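Local coordinates for protein putative nucleotidyltransferase TM1012 (Thermotoga maritima, PDB 4HX0) that is of unconfirmed function but probably transfers nucleotidyl groups, like the related aminoglycoside-2''-adenylyltransferases, at residues E25-V30 with Y59-I64. Numbering follows the deposited sequence.
With BU1 (1,4-butanediol), chain P; BU1 (1,4-butanediol), chain S.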
ATOM      1  N   GLU A  25      -6.651  -9.615  14.261  1.00 35.54           N
ATOM      2  CA  GLU A  25      -6.806  -8.273  14.810  1.00 32.98           C
ATOM      3  C   GLU A  25      -7.901  -7.457  14.113  1.00 31.85           C
ATOM      4  O   GLU A  25      -8.308  -7.763  12.995  1.00 33.66           O
ATOM      5  CB  GLU A  25      -5.465  -7.521  14.813  1.00 32.16           C
ATOM      6  CG  GLU A  25      -4.309  -8.258  15.479  1.00 32.38           C
ATOM      7  CD  GLU A  25      -4.688  -8.931  16.792  1.00 35.96           C
ATOM      8  OE1 GLU A  25      -5.448  -8.338  17.589  1.00 32.24           O
ATOM      9  OE2 GLU A  25      -4.236 -10.075  17.007  1.00 35.54           O
ATOM     10  N   LYS A  26      -8.404  -6.399  14.740  0.55 31.09           N
ATOM     11  CA  LYS A  26      -9.521  -5.681  14.103  0.55 30.30           C
ATOM     12  C   LYS A  26      -9.085  -4.595  13.102  0.55 28.06           C
ATOM     13  O   LYS A  26      -9.790  -3.615  12.862  0.55 28.92           O
ATOM     14  CB  LYS A  26     -10.529  -5.169  15.138  0.55 31.32           C
ATOM     15  CG  LYS A  26     -11.307  -6.285  15.827  0.55 32.36           C
ATOM     16  CD  LYS A  26     -11.940  -7.250  14.826  0.55 32.56           C
ATOM     17  CE  LYS A  26     -12.322  -8.557  15.496  0.55 34.35           C
ATOM     18  NZ  LYS A  26     -12.821  -9.574  14.528  0.55 34.14           N
ATOM     19  N   VAL A  27      -7.925  -4.823  12.498  1.00 25.32           N
ATOM     20  CA  VAL A  27      -7.250  -3.863  11.645  1.00 23.78           C
ATOM     21  C   VAL A  27      -7.806  -3.942  10.233  1.00 22.97           C
ATOM     22  O   VAL A  27      -7.939  -5.022   9.633  1.00 23.05           O
ATOM     23  CB  VAL A  27      -5.712  -4.044  11.657  1.00 24.26           C
ATOM     24  CG1 VAL A  27      -5.040  -3.013  10.759  1.00 23.20           C
ATOM     25  CG2 VAL A  27      -5.176  -3.903  13.070  1.00 24.17           C
ATOM     26  N   ASN A  28      -8.143  -2.767   9.729  1.00 21.20           N
ATOM     27  CA  ASN A  28      -8.633  -2.589   8.383  1.00 20.39           C
ATOM     28  C   ASN A  28      -7.417  -2.325   7.519  1.00 19.65           C
ATOM     29  O   ASN A  28      -6.938  -1.207   7.463  1.00 18.45           O
ATOM     30  CB  ASN A  28      -9.581  -1.387   8.389  1.00 21.03           C
ATOM     31  CG  ASN A  28     -10.026  -0.967   7.009  1.00 21.78           C
ATOM     32  OD1 ASN A  28     -10.048  -1.762   6.084  1.00 20.70           O
ATOM     33  ND2 ASN A  28     -10.334   0.329   6.860  1.00 22.18           N
ATOM     34  N   TRP A  29      -6.915  -3.379   6.860  1.00 18.51           N
ATOM     35  CA  TRP A  29      -5.723  -3.275   6.077  1.00 17.92           C
ATOM     36  C   TRP A  29      -5.864  -3.996   4.775  1.00 18.40           C
ATOM     37  O   TRP A  29      -6.693  -4.893   4.612  1.00 18.36           O
ATOM     38  CB  TRP A  29      -4.507  -3.780   6.862  1.00 18.13           C
ATOM     39  CG  TRP A  29      -4.542  -5.265   7.112  1.00 19.53           C
ATOM     40  CD1 TRP A  29      -5.382  -5.968   7.968  1.00 20.03           C
ATOM     41  CD2 TRP A  29      -3.717  -6.288   6.465  1.00 19.76           C
ATOM     42  NE1 TRP A  29      -5.124  -7.309   7.897  1.00 19.97           N
ATOM     43  CE2 TRP A  29      -4.131  -7.566   7.033  1.00 19.27           C
ATOM     44  CE3 TRP A  29      -2.692  -6.268   5.517  1.00 19.31           C
ATOM     45  CZ2 TRP A  29      -3.547  -8.778   6.639  1.00 19.10           C
ATOM     46  CZ3 TRP A  29      -2.095  -7.484   5.150  1.00 19.19           C
ATOM     47  CH2 TRP A  29      -2.516  -8.706   5.695  1.00 18.81           C
ATOM     48  N   VAL A  30      -5.037  -3.597   3.829  1.00 17.87           N
ATOM     49  CA  VAL A  30      -4.969  -4.247   2.535  1.00 18.55           C
ATOM     50  C   VAL A  30      -3.540  -4.161   2.087  1.00 18.88           C
ATOM     51  O   VAL A  30      -2.831  -3.213   2.417  1.00 19.01           O
ATOM     52  CB  VAL A  30      -5.830  -3.549   1.451  1.00 18.71           C
ATOM     53  CG1 VAL A  30      -7.300  -3.879   1.621  1.00 17.94           C
ATOM     54  CG2 VAL A  30      -5.598  -2.047   1.448  1.00 19.91           C
ATOM     55  N   TYR A  59      -1.296   3.037  13.065  1.00 19.93           N
ATOM     56  CA  TYR A  59      -0.719   3.063  14.400  1.00 20.73           C
ATOM     57  C   TYR A  59      -0.831   1.712  15.086  1.00 20.54           C
ATOM     58  O   TYR A  59       0.093   1.312  15.813  1.00 21.99           O
ATOM     59  CB  TYR A  59      -1.357   4.179  15.205  1.00 20.00           C
ATOM     60  CG  TYR A  59      -1.000   5.512  14.590  1.00 20.07           C
ATOM     61  CD1 TYR A  59       0.222   6.113  14.866  1.00 19.36           C
ATOM     62  CD2 TYR A  59      -1.847   6.131  13.666  1.00 20.05           C
ATOM     63  CE1 TYR A  59       0.576   7.318  14.276  1.00 19.59           C
ATOM     64  CE2 TYR A  59      -1.493   7.326  13.070  1.00 20.16           C
ATOM     65  CZ  TYR A  59      -0.282   7.907  13.371  1.00 20.04           C
ATOM     66  OH  TYR A  59       0.068   9.102  12.764  1.00 20.04           O
ATOM     67  N   GLU A  60      -1.941   1.022  14.859  1.00 20.03           N
ATOM     68  CA  GLU A  60      -2.139  -0.357  15.354  0.53 20.72           C
ATOM     69  C   GLU A  60      -1.113  -1.296  14.727  1.00 20.66           C
ATOM     70  O   GLU A  60      -0.491  -2.099  15.406  1.00 19.32           O
ATOM     71  CB  GLU A  60      -3.557  -0.857  15.045  0.53 22.03           C
ATOM     72  CG  GLU A  60      -4.651   0.045  15.589  0.53 23.86           C
ATOM     73  CD  GLU A  60      -6.069  -0.377  15.248  0.53 24.89           C
ATOM     74  OE1 GLU A  60      -6.419  -0.605  14.055  0.53 23.94           O
ATOM     75  OE2 GLU A  60      -6.859  -0.446  16.204  0.53 27.38           O
ATOM     76  N   ILE A  61      -0.942  -1.185  13.411  1.00 19.59           N
ATOM     77  CA  ILE A  61       0.053  -2.011  12.718  1.00 19.47           C
ATOM     78  C   ILE A  61       1.430  -1.742  13.306  1.00 19.98           C
ATOM     79  O   ILE A  61       2.178  -2.673  13.650  1.00 19.83           O
ATOM     80  CB  ILE A  61       0.055  -1.787  11.172  1.00 18.88           C
ATOM     81  CG1 ILE A  61      -1.187  -2.438  10.558  1.00 19.29           C
ATOM     82  CG2 ILE A  61       1.292  -2.401  10.536  1.00 18.36           C
ATOM     83  CD1 ILE A  61      -1.515  -1.969   9.133  1.00 20.36           C
ATOM     84  N   GLU A  62       1.741  -0.466  13.468  1.00 19.47           N
ATOM     85  CA  GLU A  62       3.032  -0.087  14.004  1.00 21.19           C
ATOM     86  C   GLU A  62       3.258  -0.738  15.376  1.00 21.36           C
ATOM     87  O   GLU A  62       4.338  -1.235  15.651  1.00 20.71           O
ATOM     88  CB  GLU A  62       3.094   1.426  14.128  1.00 22.77           C
ATOM     89  CG  GLU A  62       4.299   1.928  14.887  1.00 23.24           C
ATOM     90  CD  GLU A  62       4.355   3.422  14.899  1.00 23.19           C
ATOM     91  OE1 GLU A  62       3.379   4.092  15.283  1.00 25.46           O
ATOM     92  OE2 GLU A  62       5.391   3.916  14.503  1.00 24.48           O
ATOM     93  N   ARG A  63       2.231  -0.710  16.222  1.00 21.01           N
ATOM     94  CA  ARG A  63       2.318  -1.312  17.548  1.00 23.17           C
ATOM     95  C   ARG A  63       2.435  -2.843  17.453  1.00 21.51           C
ATOM     96  O   ARG A  63       3.278  -3.454  18.109  1.00 20.58           O
ATOM     97  CB  ARG A  63       1.080  -0.916  18.348  1.00 27.30           C
ATOM     98  CG  ARG A  63       1.062  -1.467  19.755  1.00 32.17           C
ATOM     99  CD  ARG A  63      -0.242  -1.202  20.480  1.00 37.28           C
ATOM    100  NE  ARG A  63      -0.087  -1.713  21.840  1.00 43.61           N
ATOM    101  CZ  ARG A  63      -0.935  -1.512  22.840  1.00 49.61           C
ATOM    102  NH1 ARG A  63      -2.042  -0.792  22.655  1.00 52.44           N
ATOM    103  NH2 ARG A  63      -0.666  -2.035  24.036  1.00 47.95           N
ATOM    104  N   ILE A  64       1.569  -3.464  16.658  1.00 20.11           N
ATOM    105  CA  ILE A  64       1.653  -4.916  16.429  1.00 20.58           C
ATOM    106  C   ILE A  64       3.041  -5.357  15.953  1.00 20.89           C
ATOM    107  O   ILE A  64       3.534  -6.426  16.328  1.00 23.19           O
ATOM    108  CB  ILE A  64       0.563  -5.371  15.451  1.00 20.54           C
ATOM    109  CG1 ILE A  64      -0.806  -5.233  16.123  1.00 20.71           C
ATOM    110  CG2 ILE A  64       0.783  -6.817  15.011  1.00 20.22           C
ATOM    111  CD1 ILE A  64      -1.978  -5.211  15.160  1.00 20.31           C
TER
HETATM  112  C1  BU1 P 215      -7.375  -9.074   9.764  1.00 40.29           C
HETATM  113  C2  BU1 P 215      -6.373  -9.733   8.806  1.00 35.19           C
HETATM  114  C3  BU1 P 215      -7.075 -10.167   7.537  1.00 36.52           C
HETATM  115  C4  BU1 P 215      -6.740 -11.584   7.111  1.00 37.99           C
HETATM  116  O5  BU1 P 215      -6.931  -7.780  10.209  1.00 39.57           O
HETATM  117  O6  BU1 P 215      -7.888 -12.121   6.430  1.00 39.71           O
HETATM  118  C1  BU1 S 218       2.821  10.993  15.255  1.00 40.45           C
HETATM  119  C2  BU1 S 218       1.653  10.942  14.273  1.00 38.39           C
HETATM  120  C3  BU1 S 218       1.582  12.131  13.304  1.00 38.24           C
HETATM  121  C4  BU1 S 218       2.822  13.025  13.329  1.00 42.39           C
HETATM  122  O5  BU1 S 218       3.689   9.861  15.062  1.00 39.65           O
HETATM  123  O6  BU1 S 218       2.743  14.065  12.338  1.00 51.38           O
HETATM  124  O   HOH W   1      -7.917  -0.372  11.377  1.00 16.22           O
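With chi1 at -180°, V27 holds CG1 anti to its backbone N and CG2 anti to its carbonyl carbon, and the two methyls spread over different residues of helix 55-64. I61 and I64, both with CG1 anti to the carbonyl carbon, extend nearly straight to CD1 from successive turns of that helix. V27 CG1 lies 3.9 Å from CG1 of I61, the two side chains crossing at about a right angle, while V27 CG2 sits 4.0 Å from CD1 of I64. I64 CD1 also touches the aliphatic part of E25, 3.8 Å from E25 CG, at the exposed end of the contact. At the buried end, CD1 of I61 packs against the CB of W29, whose indole contacts L22 and I18 of helix 9-22; L22 also touches I61 and I64.

E60 runs past V27 in the opposite direction, its chain extended beyond CG, and in the conformer described brings OE1 to 3.7 Å from V27 CG2. In this conformer one water tentatively links the segments, accepting from N28 N at 2.9 Å and donating to E60 OE1 at 3.1 Å. Beside the indole, a 1,4-butanediol places O5 3.0 Å from V27 O.

The contact is mainly hydrophobic packing of a helix against the loop entering strand 29-32, at one edge of the mixed sheet within the chain, with I51 of the adjacent strand touching both W29 and I61, an arrangement consistent with the polymerase-beta-like nucleotidyltransferase fold.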